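Local coordinates for regulatory protein RecX (Lactobacillus reuteri, PDB 3D5L) that probably modulates the activity of the DNA recombinase RecA, acting as a member of the RecX family of regulators, at residues Ile20-Gly24 with Lys25-Pro29; Phe28-Ala31 with Glu32-Ile36; Phe38-Met41 with Lys42-Leu46; Ser79-Val82 with Lys83-Glu87; Glu96-Leu99 with Lys100-Gly104. All coordinates share one frame; numbering follows the deposited sequence.

Contact 1 (Ile20-Gly24 with Lys25-Pro29)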
loop_
_atom_site.group_PDB
_atom_site.type_symbol
_atom_site.label_atom_id
_atom_site.label_comp_id
_atom_site.label_asym_id
_atom_site.label_seq_id
_atom_site.Cartn_x
_atom_site.Cartn_y
_atom_site.Cartn_z
ATOM N N ILE A 20 24.948 -23.422 -1.538
ATOM C CA ILE A 20 25.721 -24.000 -0.441
ATOM C C ILE A 20 26.003 -25.483 -0.654
ATOM O O ILE A 20 25.099 -26.273 -0.929
ATOM C CB ILE A 20 24.999 -23.817 0.917
ATOM C CG1 ILE A 20 25.113 -22.362 1.381
ATOM C CG2 ILE A 20 25.623 -24.713 1.975
ATOM C CD1 ILE A 20 24.532 -21.362 0.426
ATOM N N TYR A 21 27.275 -25.847 -0.529
ATOM C CA TYR A 21 27.723 -27.224 -0.692
ATOM C C TYR A 21 28.137 -27.799 0.653
ATOM O O TYR A 21 28.949 -27.212 1.365
ATOM C CB TYR A 21 28.921 -27.285 -1.641
ATOM C CG TYR A 21 28.608 -26.894 -3.064
ATOM C CD1 TYR A 21 28.564 -27.848 -4.079
ATOM C CD2 TYR A 21 28.341 -25.568 -3.396
ATOM C CE1 TYR A 21 28.260 -27.485 -5.400
ATOM C CE2 TYR A 21 28.037 -25.195 -4.699
ATOM C CZ TYR A 21 27.996 -26.155 -5.692
ATOM O OH TYR A 21 27.670 -25.772 -6.975
ATOM N N LEU A 22 27.576 -28.949 0.997
ATOM C CA LEU A 22 27.915 -29.601 2.250
ATOM C C LEU A 22 28.761 -30.828 1.952
ATOM O O LEU A 22 28.340 -31.724 1.214
ATOM C CB LEU A 22 26.646 -30.002 3.008
ATOM C CG LEU A 22 25.836 -28.820 3.542
ATOM C CD1 LEU A 22 24.503 -29.295 4.098
ATOM C CD2 LEU A 22 26.644 -28.108 4.608
ATOM N N ASP A 23 29.973 -30.850 2.498
ATOM C CA ASP A 23 30.876 -31.982 2.305
ATOM C C ASP A 23 31.121 -32.290 0.831
ATOM O O ASP A 23 31.065 -33.451 0.410
ATOM C CB ASP A 23 30.303 -33.213 3.011
ATOM C CG ASP A 23 30.070 -32.972 4.492
ATOM O OD1 ASP A 23 31.065 -32.796 5.238
ATOM O OD2 ASP A 23 28.890 -32.957 4.910
ATOM N N GLY A 24 31.385 -31.240 0.053
ATOM C CA GLY A 24 31.658 -31.399 -1.366
ATOM C C GLY A 24 30.469 -31.542 -2.300
ATOM O O GLY A 24 30.668 -31.713 -3.504
ATOM N N LYS A 25 29.245 -31.466 -1.777
ATOM C CA LYS A 25 28.050 -31.615 -2.617
ATOM C C LYS A 25 27.009 -30.508 -2.424
ATOM O O LYS A 25 26.764 -30.057 -1.300
ATOM C CB LYS A 25 27.372 -32.958 -2.336
ATOM C CG LYS A 25 28.313 -34.149 -2.255
ATOM C CD LYS A 25 27.558 -35.392 -1.799
ATOM C CE LYS A 25 28.486 -36.586 -1.585
ATOM N NZ LYS A 25 27.727 -37.768 -1.072
ATOM N N TYR A 26 26.382 -30.091 -3.522
ATOM C CA TYR A 26 25.360 -29.055 -3.463
ATOM C C TYR A 26 24.253 -29.465 -2.501
ATOM O O TYR A 26 23.732 -30.581 -2.587
ATOM C CB TYR A 26 24.751 -28.817 -4.841
ATOM C CG TYR A 26 23.619 -27.811 -4.811
ATOM C CD1 TYR A 26 23.874 -26.440 -4.666
ATOM C CD2 TYR A 26 22.295 -28.230 -4.879
ATOM C CE1 TYR A 26 22.835 -25.521 -4.583
ATOM C CE2 TYR A 26 21.246 -27.318 -4.797
ATOM C CZ TYR A 26 21.522 -25.971 -4.648
ATOM O OH TYR A 26 20.482 -25.076 -4.557
ATOM N N ALA A 27 23.889 -28.560 -1.595
ATOM C CA ALA A 27 22.843 -28.837 -0.612
ATOM C C ALA A 27 21.611 -27.938 -0.741
ATOM O O ALA A 27 20.492 -28.432 -0.889
ATOM C CB ALA A 27 23.413 -28.735 0.795
ATOM N N PHE A 28 21.795 -26.622 -0.685
ATOM C CA PHE A 28 20.644 -25.726 -0.786
ATOM C C PHE A 28 21.028 -24.277 -1.035
ATOM O O PHE A 28 22.189 -23.890 -0.867
ATOM C CB PHE A 28 19.782 -25.836 0.483
ATOM C CG PHE A 28 20.522 -25.525 1.744
ATOM C CD1 PHE A 28 20.692 -24.210 2.162
ATOM C CD2 PHE A 28 21.063 -26.547 2.513
ATOM C CE1 PHE A 28 21.390 -23.920 3.329
ATOM C CE2 PHE A 28 21.762 -26.269 3.679
ATOM C CZ PHE A 28 21.927 -24.951 4.090
ATOM N N PRO A 29 20.052 -23.449 -1.444
ATOM C CA PRO A 29 20.350 -22.045 -1.704
ATOM C C PRO A 29 19.823 -21.186 -0.562
ATOM O O PRO A 29 18.888 -21.573 0.146
ATOM C CB PRO A 29 19.585 -21.799 -2.976
ATOM C CG PRO A 29 18.274 -22.466 -2.630
ATOM C CD PRO A 29 18.694 -23.767 -1.917
#
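I20 and F28 pair across a beta hairpin, in which strand 17-22 returns as strand 25-31 through a type I' turn from L22 to K25. I20 N bonds to F28 O at 2.9 Å. I20 O takes A27 N at 2.7 Å and a weak bond from F28 N. Two residues thus answer one, a classic beta bulge. With CG1 anti to the carbonyl carbon (chi1 -74°), I20 turns CG2 over one face of the F28 ring, near its rim, 4.3 Å from F28 CZ. L22 CD1 meets A27 CB at 3.5 Å. The other face carries Y21 and Y26 in an edge-to-face pair: the edge of Y26 points at the face of Y21, with the planes 78° apart. Replacing Y21 by an alanine would probably leave the Y26 edge without the face it meets and let that ring turn. In the turn G24 has a positive phi, where a CB would collide with the D23 carbonyl oxygen. K25 lays CB and CG over the G24 peptide, CG 3.4 Å from G24 C, and its extended chain carries NZ outward, as suits an exposed lysine. K25 O receives L22 N at 2.7 Å, and K25 N reaches L22 O at 3.1 Å.

Contact 2 (Phe28-Ala31 with Glu32-Ile36)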
loop_
_atom_site.group_PDB
_atom_site.type_symbol
_atom_site.label_atom_id
_atom_site.label_comp_id
_atom_site.label_asym_id
_atom_site.label_seq_id
_atom_site.Cartn_x
_atom_site.Cartn_y
_atom_site.Cartn_z
ATOM N N PHE A 28 21.795 -26.622 -0.685
ATOM C CA PHE A 28 20.644 -25.726 -0.786
ATOM C C PHE A 28 21.028 -24.277 -1.035
ATOM O O PHE A 28 22.189 -23.890 -0.867
ATOM C CB PHE A 28 19.782 -25.836 0.483
ATOM C CG PHE A 28 20.522 -25.525 1.744
ATOM C CD1 PHE A 28 20.692 -24.210 2.162
ATOM C CD2 PHE A 28 21.063 -26.547 2.513
ATOM C CE1 PHE A 28 21.390 -23.920 3.329
ATOM C CE2 PHE A 28 21.762 -26.269 3.679
ATOM C CZ PHE A 28 21.927 -24.951 4.090
ATOM N N PRO A 29 20.052 -23.449 -1.444
ATOM C CA PRO A 29 20.350 -22.045 -1.704
ATOM C C PRO A 29 19.823 -21.186 -0.562
ATOM O O PRO A 29 18.888 -21.573 0.146
ATOM C CB PRO A 29 19.585 -21.799 -2.976
ATOM C CG PRO A 29 18.274 -22.466 -2.630
ATOM C CD PRO A 29 18.694 -23.767 -1.917
ATOM N N VAL A 30 20.424 -20.021 -0.380
ATOM C CA VAL A 30 19.986 -19.126 0.669
ATOM C C VAL A 30 20.091 -17.701 0.178
ATOM O O VAL A 30 21.038 -17.355 -0.518
ATOM C CB VAL A 30 20.846 -19.283 1.948
ATOM C CG1 VAL A 30 20.485 -20.573 2.663
ATOM C CG2 VAL A 30 22.325 -19.298 1.586
ATOM N N ALA A 31 19.095 -16.888 0.512
ATOM C CA ALA A 31 19.110 -15.485 0.147
ATOM C C ALA A 31 20.270 -14.928 0.968
ATOM O O ALA A 31 20.703 -15.555 1.940
ATOM C CB ALA A 31 17.783 -14.800 0.560
ATOM N N GLU A 32 20.773 -13.762 0.593
ATOM C CA GLU A 32 21.870 -13.174 1.336
ATOM C C GLU A 32 21.504 -12.962 2.811
ATOM O O GLU A 32 22.275 -13.331 3.691
ATOM C CB GLU A 32 22.277 -11.843 0.706
ATOM C CG GLU A 32 23.640 -11.361 1.151
ATOM C CD GLU A 32 24.000 -10.018 0.552
ATOM O OE1 GLU A 32 23.815 -9.847 -0.674
ATOM O OE2 GLU A 32 24.475 -9.139 1.306
ATOM N N SER A 33 20.333 -12.376 3.079
ATOM C CA SER A 33 19.892 -12.105 4.455
ATOM C C SER A 33 19.831 -13.350 5.338
ATOM O O SER A 33 19.998 -13.261 6.555
ATOM C CB SER A 33 18.512 -11.414 4.468
ATOM O OG SER A 33 17.438 -12.339 4.314
ATOM N N VAL A 34 19.572 -14.503 4.729
ATOM C CA VAL A 34 19.507 -15.755 5.482
ATOM C C VAL A 34 20.925 -16.252 5.746
ATOM O O VAL A 34 21.218 -16.832 6.796
ATOM C CB VAL A 34 18.746 -16.836 4.703
ATOM C CG1 VAL A 34 18.805 -18.158 5.448
ATOM C CG2 VAL A 34 17.306 -16.396 4.500
ATOM N N LEU A 35 21.799 -16.024 4.775
ATOM C CA LEU A 35 23.189 -16.428 4.899
ATOM C C LEU A 35 23.796 -15.659 6.066
ATOM O O LEU A 35 24.589 -16.204 6.834
ATOM C CB LEU A 35 23.937 -16.109 3.611
ATOM C CG LEU A 35 25.431 -16.407 3.627
ATOM C CD1 LEU A 35 25.786 -17.251 2.415
ATOM C CD2 LEU A 35 26.217 -15.095 3.642
ATOM N N ILE A 36 23.401 -14.395 6.196
ATOM C CA ILE A 36 23.891 -13.538 7.271
ATOM C C ILE A 36 23.203 -13.892 8.587
ATOM O O ILE A 36 23.850 -14.001 9.626
ATOM C CB ILE A 36 23.610 -12.055 6.977
ATOM C CG1 ILE A 36 24.336 -11.627 5.699
ATOM C CG2 ILE A 36 24.046 -11.202 8.161
ATOM C CD1 ILE A 36 23.929 -10.257 5.197
#
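V30 meets V34 and L35 where strand 25-31 runs straight into helix 32-37, and it crosses each of the two side chains at about a right angle. Its two methyls divide the work. V30 CG1 meets V34 CG1 at 4.1 Å, and V30 CG2 meets L35 CD1, also at 4.1 Å. A branched valine suits this place because each methyl can serve a different helix residue. L35 CB already sits 4.1 Å from V30 CG2; with CG anti to the backbone N (chi1 177°), L35 CD1 also comes beside that methyl. A31, next along, is small enough to sit against A61 of helix 48-71, while its CB is 4.3 Å from V34 CG2. Its carbonyl does the polar work: L35 N bonds to A31 O at 3.1 Å, and V34 N adds a weak bond at 3.2 Å. A31 N is itself bonded to D58 OD1 of helix 48-71, so both backbone polar atoms of this buried residue have partners. The axes of segments 28-31 and 32-36 stand 96° apart. With A31 at the N-cap position, its carbonyl accepting the first i to i+4 bond, this is a strand-to-helix junction with a near right-angle change of course.

Contact 3 (Phe38-Met41 with Lys42-Leu46)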
loop_
_atom_site.group_PDB
_atom_site.type_symbol
_atom_site.label_atom_id
_atom_site.label_comp_id
_atom_site.label_asym_id
_atom_site.label_seq_id
_atom_site.Cartn_x
_atom_site.Cartn_y
_atom_site.Cartn_z
ATOM N N PHE A 38 22.166 -16.595 9.580
ATOM C CA PHE A 38 22.658 -17.839 10.152
ATOM C C PHE A 38 24.176 -17.982 10.189
ATOM O O PHE A 38 24.697 -19.050 10.520
ATOM C CB PHE A 38 21.999 -19.022 9.446
ATOM C CG PHE A 38 20.572 -19.254 9.869
ATOM C CD1 PHE A 38 20.268 -20.146 10.893
ATOM C CD2 PHE A 38 19.527 -18.564 9.252
ATOM C CE1 PHE A 38 18.938 -20.352 11.298
ATOM C CE2 PHE A 38 18.197 -18.762 9.651
ATOM C CZ PHE A 38 17.906 -19.659 10.676
ATOM N N ARG A 39 24.883 -16.906 9.856
ATOM C CA ARG A 39 26.340 -16.907 9.923
ATOM C C ARG A 39 27.008 -18.038 9.133
ATOM O O ARG A 39 27.998 -18.617 9.581
ATOM C CB ARG A 39 26.762 -16.992 11.399
ATOM C CG ARG A 39 26.473 -15.733 12.204
ATOM C CD ARG A 39 26.414 -15.985 13.714
ATOM N NE ARG A 39 25.074 -16.376 14.156
ATOM C CZ ARG A 39 24.720 -17.611 14.496
ATOM N NH1 ARG A 39 25.608 -18.596 14.457
ATOM N NH2 ARG A 39 23.471 -17.866 14.864
ATOM N N LEU A 40 26.487 -18.326 7.947
ATOM C CA LEU A 40 27.019 -19.398 7.116
ATOM C C LEU A 40 28.358 -19.061 6.449
ATOM O O LEU A 40 28.553 -17.952 5.950
ATOM C CB LEU A 40 25.975 -19.777 6.061
ATOM C CG LEU A 40 24.582 -20.059 6.646
ATOM C CD1 LEU A 40 23.610 -20.384 5.534
ATOM C CD2 LEU A 40 24.661 -21.208 7.639
ATOM N N MET A 41 29.274 -20.031 6.458
ATOM C CA MET A 41 30.599 -19.872 5.860
ATOM C C MET A 41 31.275 -21.240 5.702
ATOM O O MET A 41 30.732 -22.254 6.133
ATOM C CB MET A 41 31.460 -18.957 6.736
ATOM C CG MET A 41 31.914 -19.589 8.044
ATOM S SD MET A 41 32.300 -18.354 9.315
ATOM C CE MET A 41 33.313 -17.197 8.385
ATOM N N LYS A 42 32.452 -21.265 5.078
ATOM C CA LYS A 42 33.189 -22.516 4.868
ATOM C C LYS A 42 33.556 -23.136 6.211
ATOM O O LYS A 42 34.334 -22.553 6.966
ATOM C CB LYS A 42 34.485 -22.272 4.081
ATOM C CG LYS A 42 34.344 -21.526 2.756
ATOM C CD LYS A 42 33.491 -22.279 1.743
ATOM C CE LYS A 42 33.646 -21.695 0.324
ATOM N NZ LYS A 42 33.435 -20.218 0.246
ATOM N N GLY A 43 32.994 -24.307 6.507
ATOM C CA GLY A 43 33.286 -24.979 7.762
ATOM C C GLY A 43 32.156 -25.044 8.780
ATOM O O GLY A 43 32.279 -25.722 9.805
ATOM N N THR A 44 31.053 -24.352 8.515
ATOM C CA THR A 44 29.919 -24.354 9.439
ATOM C C THR A 44 29.227 -25.714 9.512
ATOM O O THR A 44 28.934 -26.322 8.483
ATOM C CB THR A 44 28.863 -23.300 9.033
ATOM O OG1 THR A 44 29.467 -22.001 8.994
ATOM C CG2 THR A 44 27.710 -23.288 10.026
ATOM N N GLU A 45 28.973 -26.184 10.730
ATOM C CA GLU A 45 28.288 -27.458 10.934
ATOM C C GLU A 45 26.804 -27.178 11.175
ATOM O O GLU A 45 26.458 -26.200 11.843
ATOM C CB GLU A 45 28.864 -28.198 12.142
ATOM C CG GLU A 45 30.347 -28.494 12.039
ATOM C CD GLU A 45 30.825 -29.464 13.107
ATOM O OE1 GLU A 45 32.043 -29.731 13.156
ATOM O OE2 GLU A 45 29.985 -29.964 13.889
ATOM N N LEU A 46 25.936 -28.046 10.653
ATOM C CA LEU A 46 24.499 -27.852 10.798
ATOM C C LEU A 46 23.696 -29.106 11.118
ATOM O O LEU A 46 23.941 -30.173 10.549
ATOM C CB LEU A 46 23.931 -27.237 9.517
ATOM C CG LEU A 46 24.507 -25.908 9.030
ATOM C CD1 LEU A 46 24.028 -25.634 7.609
ATOM C CD2 LEU A 46 24.098 -24.796 9.984
#
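M41 and T44 are the ends of a type II beta turn, closed by the bond from T44 N to M41 O at 3.2 Å, which is nearly straight at 166°. G43 sits at the third position of the turn with phi 110°, where any CB would collide with the K42 carbonyl oxygen, which is why this position is a glycine. T44 grips the M41 carbonyl a second time: its OG1 donates to M41 O at 3.1 Å. Both donors come from the same face of the carbonyl plane, above it, so one oxygen is held twice by one residue. T44 OG1 is placed for this by lying anti to the carbonyl carbon of T44 (chi1 -58°), and it also has M41 CG beside it, 3.6 Å away, the M41 and T44 side chains crossing at about a right angle. A valine in place of T44 would probably cost M41 O the hydroxyl half of its two-point grip, leaving the turn less firmly closed. On the residues flanking the turn, L40 CD2 meets L46 CD2 at 4.3 Å; these leucines are buried, L40 against I54 and L46 against I51 of helix 48-71. K42 leads away from segment 38-41 and folds, bent at chi2 and chi4, against K8 and I9 of strand 4-11. The chain thus passes from the Schellman motif that ends helix 32-37, with R39 as C-prime residue, through a type II turn into strand 45-46, an edge strand of the antiparallel sheet.

Contact 4 (Ser79-Val82 with Lys83-Glu87)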
loop_
_atom_site.group_PDB
_atom_site.type_symbol
_atom_site.label_atom_id
_atom_site.label_comp_id
_atom_site.label_asym_id
_atom_site.label_seq_id
_atom_site.Cartn_x
_atom_site.Cartn_y
_atom_site.Cartn_z
ATOM N N SER A 79 -2.247 -2.070 3.171
ATOM C CA SER A 79 -3.261 -3.049 2.813
ATOM C C SER A 79 -3.029 -3.618 1.415
ATOM O O SER A 79 -3.552 -4.680 1.092
ATOM C CB SER A 79 -4.665 -2.445 2.917
ATOM O OG SER A 79 -4.870 -1.437 1.952
ATOM N N ASP A 80 -2.261 -2.915 0.580
ATOM C CA ASP A 80 -1.963 -3.437 -0.756
ATOM C C ASP A 80 -0.924 -4.540 -0.587
ATOM O O ASP A 80 -0.988 -5.579 -1.239
ATOM C CB ASP A 80 -1.389 -2.357 -1.681
ATOM C CG ASP A 80 -2.444 -1.386 -2.188
ATOM O OD1 ASP A 80 -3.638 -1.767 -2.263
ATOM O OD2 ASP A 80 -2.064 -0.243 -2.534
ATOM N N ILE A 81 0.035 -4.301 0.302
ATOM C CA ILE A 81 1.084 -5.273 0.572
ATOM C C ILE A 81 0.514 -6.543 1.207
ATOM O O ILE A 81 0.876 -7.648 0.816
ATOM C CB ILE A 81 2.140 -4.680 1.504
ATOM C CG1 ILE A 81 2.754 -3.435 0.860
ATOM C CG2 ILE A 81 3.199 -5.730 1.826
ATOM C CD1 ILE A 81 3.397 -3.685 -0.488
ATOM N N VAL A 82 -0.373 -6.364 2.185
ATOM C CA VAL A 82 -1.040 -7.465 2.885
ATOM C C VAL A 82 -1.862 -8.270 1.885
ATOM O O VAL A 82 -1.801 -9.494 1.847
ATOM C CB VAL A 82 -2.002 -6.925 3.973
ATOM C CG1 VAL A 82 -2.903 -8.024 4.488
ATOM C CG2 VAL A 82 -1.202 -6.322 5.116
ATOM N N LYS A 83 -2.632 -7.557 1.075
ATOM C CA LYS A 83 -3.466 -8.171 0.064
ATOM C C LYS A 83 -2.595 -8.914 -0.948
ATOM O O LYS A 83 -2.987 -9.956 -1.479
ATOM C CB LYS A 83 -4.294 -7.080 -0.614
ATOM C CG LYS A 83 -5.383 -7.580 -1.531
ATOM C CD LYS A 83 -6.377 -6.465 -1.844
ATOM C CE LYS A 83 -7.444 -6.965 -2.807
ATOM N NZ LYS A 83 -8.116 -8.200 -2.272
ATOM N N LYS A 84 -1.400 -8.382 -1.190
ATOM C CA LYS A 84 -0.460 -8.979 -2.131
ATOM C C LYS A 84 0.201 -10.239 -1.572
ATOM O O LYS A 84 0.401 -11.209 -2.289
ATOM C CB LYS A 84 0.626 -7.965 -2.487
ATOM C CG LYS A 84 0.970 -7.917 -3.960
ATOM C CD LYS A 84 1.830 -9.060 -4.432
ATOM C CE LYS A 84 1.960 -8.986 -5.959
ATOM N NZ LYS A 84 2.839 -10.017 -6.556
ATOM N N LEU A 85 0.561 -10.210 -0.292
ATOM C CA LEU A 85 1.195 -11.361 0.328
ATOM C C LEU A 85 0.178 -12.477 0.393
ATOM O O LEU A 85 0.516 -13.647 0.209
ATOM C CB LEU A 85 1.693 -11.008 1.726
ATOM C CG LEU A 85 2.935 -10.115 1.714
ATOM C CD1 LEU A 85 3.189 -9.564 3.102
ATOM C CD2 LEU A 85 4.131 -10.913 1.193
ATOM N N LYS A 86 -1.070 -12.105 0.666
ATOM C CA LYS A 86 -2.154 -13.074 0.720
ATOM C C LYS A 86 -2.354 -13.654 -0.683
ATOM O O LYS A 86 -2.537 -14.861 -0.843
ATOM C CB LYS A 86 -3.448 -12.408 1.207
ATOM C CG LYS A 86 -3.455 -12.055 2.697
ATOM C CD LYS A 86 -4.820 -11.541 3.158
ATOM C CE LYS A 86 -5.012 -11.738 4.680
ATOM N NZ LYS A 86 -5.077 -10.467 5.474
ATOM N N GLU A 87 -2.297 -12.795 -1.700
ATOM C CA GLU A 87 -2.470 -13.236 -3.084
ATOM C C GLU A 87 -1.485 -14.339 -3.505
ATOM O O GLU A 87 -1.867 -15.279 -4.205
ATOM C CB GLU A 87 -2.353 -12.040 -4.043
ATOM C CG GLU A 87 -2.570 -12.379 -5.519
ATOM C CD GLU A 87 -2.646 -11.137 -6.418
ATOM O OE1 GLU A 87 -3.568 -10.310 -6.224
ATOM O OE2 GLU A 87 -1.786 -10.994 -7.329
#
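S79 and K83 join one turn of helix 78-87, K83 N bonding to S79 O at 3.0 Å, with K83 CB against the same oxygen. The S79 hydroxyl is bonded to T77 OG1 and the K139 carbonyl, as a short polar side chain can be near a helix start. D80 follows: its O takes K84 N at 2.8 Å, while its carboxylate reaches back to T77 N, a natural place for an acid in the first turn. I81 is buried and apolar. Its O accepts L85 N at 2.8 Å; with CG1 beside the backbone N (chi1 -59°), I81 CG2 lies anti to that N and comes within 4.0 Å of L85 CD1. The two side chains lie alongside each other and point the same way, both touching helices 48-71 and 92-104. V82 closes the walk: V82 O takes K86 N at 3.0 Å. K86 lies side by side with V82, and its bend at chi4 (113°) brings NZ to V82 CG1, 3.4 Å away. No salt bridge or polar side-chain bond crosses between the segments, so four backbone bonds carry the helix; I81, L85 and, beside them, V82 pack on its neighbours, while K83 and K86 keep their charges on exposed positions.

Contact 5 (Glu96-Leu99 with Lys100-Gly104)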
loop_
_atom_site.group_PDB
_atom_site.type_symbol
_atom_site.label_atom_id
_atom_site.label_comp_id
_atom_site.label_asym_id
_atom_site.label_seq_id
_atom_site.Cartn_x
_atom_site.Cartn_y
_atom_site.Cartn_z
ATOM N N GLU A 96 3.017 -10.146 9.215
ATOM C CA GLU A 96 3.396 -9.104 10.160
ATOM C C GLU A 96 4.905 -8.815 10.177
ATOM O O GLU A 96 5.298 -7.655 10.230
ATOM C CB GLU A 96 2.894 -9.471 11.569
ATOM C CG GLU A 96 2.801 -8.291 12.540
ATOM C CD GLU A 96 1.957 -7.127 12.002
ATOM O OE1 GLU A 96 0.780 -7.349 11.618
ATOM O OE2 GLU A 96 2.480 -5.985 11.967
ATOM N N PRO A 97 5.765 -9.860 10.152
ATOM C CA PRO A 97 7.217 -9.624 10.158
ATOM C C PRO A 97 7.674 -8.858 8.911
ATOM O O PRO A 97 8.482 -7.940 9.001
ATOM C CB PRO A 97 7.806 -11.040 10.215
ATOM C CG PRO A 97 6.769 -11.797 10.977
ATOM C CD PRO A 97 5.480 -11.291 10.354
ATOM N N ILE A 98 7.153 -9.240 7.747
ATOM C CA ILE A 98 7.501 -8.576 6.491
ATOM C C ILE A 98 6.976 -7.139 6.475
ATOM O O ILE A 98 7.680 -6.233 6.045
ATOM C CB ILE A 98 6.949 -9.387 5.269
ATOM C CG1 ILE A 98 7.822 -10.628 5.055
ATOM C CG2 ILE A 98 6.898 -8.526 3.999
ATOM C CD1 ILE A 98 7.366 -11.525 3.934
ATOM N N LEU A 99 5.751 -6.926 6.955
ATOM C CA LEU A 99 5.191 -5.574 7.001
ATOM C C LEU A 99 6.080 -4.724 7.886
ATOM O O LEU A 99 6.360 -3.565 7.572
ATOM C CB LEU A 99 3.778 -5.551 7.590
ATOM C CG LEU A 99 2.601 -6.100 6.781
ATOM C CD1 LEU A 99 1.307 -5.855 7.559
ATOM C CD2 LEU A 99 2.536 -5.422 5.418
ATOM N N LYS A 100 6.507 -5.316 9.000
ATOM C CA LYS A 100 7.378 -4.650 9.956
ATOM C C LYS A 100 8.728 -4.361 9.320
ATOM O O LYS A 100 9.258 -3.257 9.455
ATOM C CB LYS A 100 7.587 -5.528 11.189
ATOM C CG LYS A 100 8.422 -4.870 12.270
ATOM C CD LYS A 100 8.682 -5.828 13.422
ATOM C CE LYS A 100 9.531 -5.176 14.512
ATOM N NZ LYS A 100 9.805 -6.131 15.624
ATOM N N LYS A 101 9.288 -5.353 8.635
ATOM C CA LYS A 101 10.577 -5.166 7.990
ATOM C C LYS A 101 10.515 -4.116 6.890
ATOM O O LYS A 101 11.419 -3.291 6.762
ATOM C CB LYS A 101 11.109 -6.485 7.416
ATOM C CG LYS A 101 12.408 -6.288 6.634
ATOM C CD LYS A 101 13.170 -7.587 6.357
ATOM C CE LYS A 101 14.528 -7.254 5.717
ATOM N NZ LYS A 101 15.379 -8.452 5.434
ATOM N N LEU A 102 9.454 -4.144 6.089
ATOM C CA LEU A 102 9.302 -3.169 5.015
ATOM C C LEU A 102 9.081 -1.790 5.616
ATOM O O LEU A 102 9.586 -0.790 5.114
ATOM C CB LEU A 102 8.106 -3.528 4.130
ATOM C CG LEU A 102 8.280 -4.687 3.149
ATOM C CD1 LEU A 102 6.907 -5.096 2.626
ATOM C CD2 LEU A 102 9.215 -4.267 2.011
ATOM N N ARG A 103 8.316 -1.754 6.698
ATOM C CA ARG A 103 8.008 -0.512 7.388
ATOM C C ARG A 103 9.306 0.074 7.953
ATOM O O ARG A 103 9.575 1.271 7.820
ATOM C CB ARG A 103 7.009 -0.798 8.512
ATOM C CG ARG A 103 6.126 0.371 8.896
ATOM C CD ARG A 103 5.199 -0.036 10.029
ATOM N NE ARG A 103 4.053 -0.834 9.594
ATOM C CZ ARG A 103 3.598 -1.898 10.252
ATOM N NH1 ARG A 103 4.202 -2.300 11.368
ATOM N NH2 ARG A 103 2.525 -2.547 9.811
ATOM N N GLY A 104 10.110 -0.783 8.571
ATOM C CA GLY A 104 11.380 -0.346 9.123
ATOM C C GLY A 104 12.304 0.246 8.069
ATOM O O GLY A 104 13.067 1.169 8.362
#
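K100 and E96 are linked by backbone, K100 N giving a hydrogen bond to E96 O at 2.9 Å. The K100 side chain is fully extended and leads its charge outward, as suits an exposed position. K101 N bonds to P97 O at 2.7 Å: the proline has no N-H of its own to give to the turn before, and the helix kinks there, but its carbonyl serves the next turn normally. The K101 chain, also extended, makes a cation-pi contact with Y64 of helix 48-71. L102 is the buried member. Its N reaches I98 O at 2.7 Å in a nearly straight bond, and its CD1 lies 3.7 Å from I98 CG2, the two side chains running alongside and pointing the same way. Leucine suits the place because its CG, anti to the carbonyl carbon (chi1 -76°), lies against I98 O and sends CD1 onto the isoleucine. R103 N bonds to L99 O at 2.8 Å. The R103 chain bends at chi3 (-78°), which brings the guanidinium back along the helix; one face of it looks on L99 O, and NH2 lies 3.9 Å from L99 CB. E96 OE2 approaches at the guanidinium edge but stays 4.1 Å from R103 NH2, too far for a salt bridge, the carboxylate and guanidinium planes being 36° apart; that nitrogen has its salt bridge with E78. With I98, L99 and L102 packed on helices 48-71 and 78-87, this is one helix of a three-helix bundle, consistent with the first three-helix domain of the RecX family.

Contacts 1, 2 and 3 adjoin one another and all reach the antiparallel sheet. Contacts 1 and 2 share F28 and P29, and I20 CD1 packs closely on V30 CG2. F28 CZ lies 4.2 Å from L46 CD1, tying the hairpin to contact 3, and L35 O with L40 N, 3.1 Å apart, probably bond where contact 2 passes into contact 3. Contacts 4 and 5 form a second group, with V82 CG2 and L99 CD1 3.5 Å apart. Between the groups, contacts 2 and 5 come within about 4 Å at their nearest atoms without touching, whereas the centres of contacts 1 and 4 are about 34 Å apart. A bound sulfate, probably from crystallisation, lies about 5 Å from the Y26 side chain.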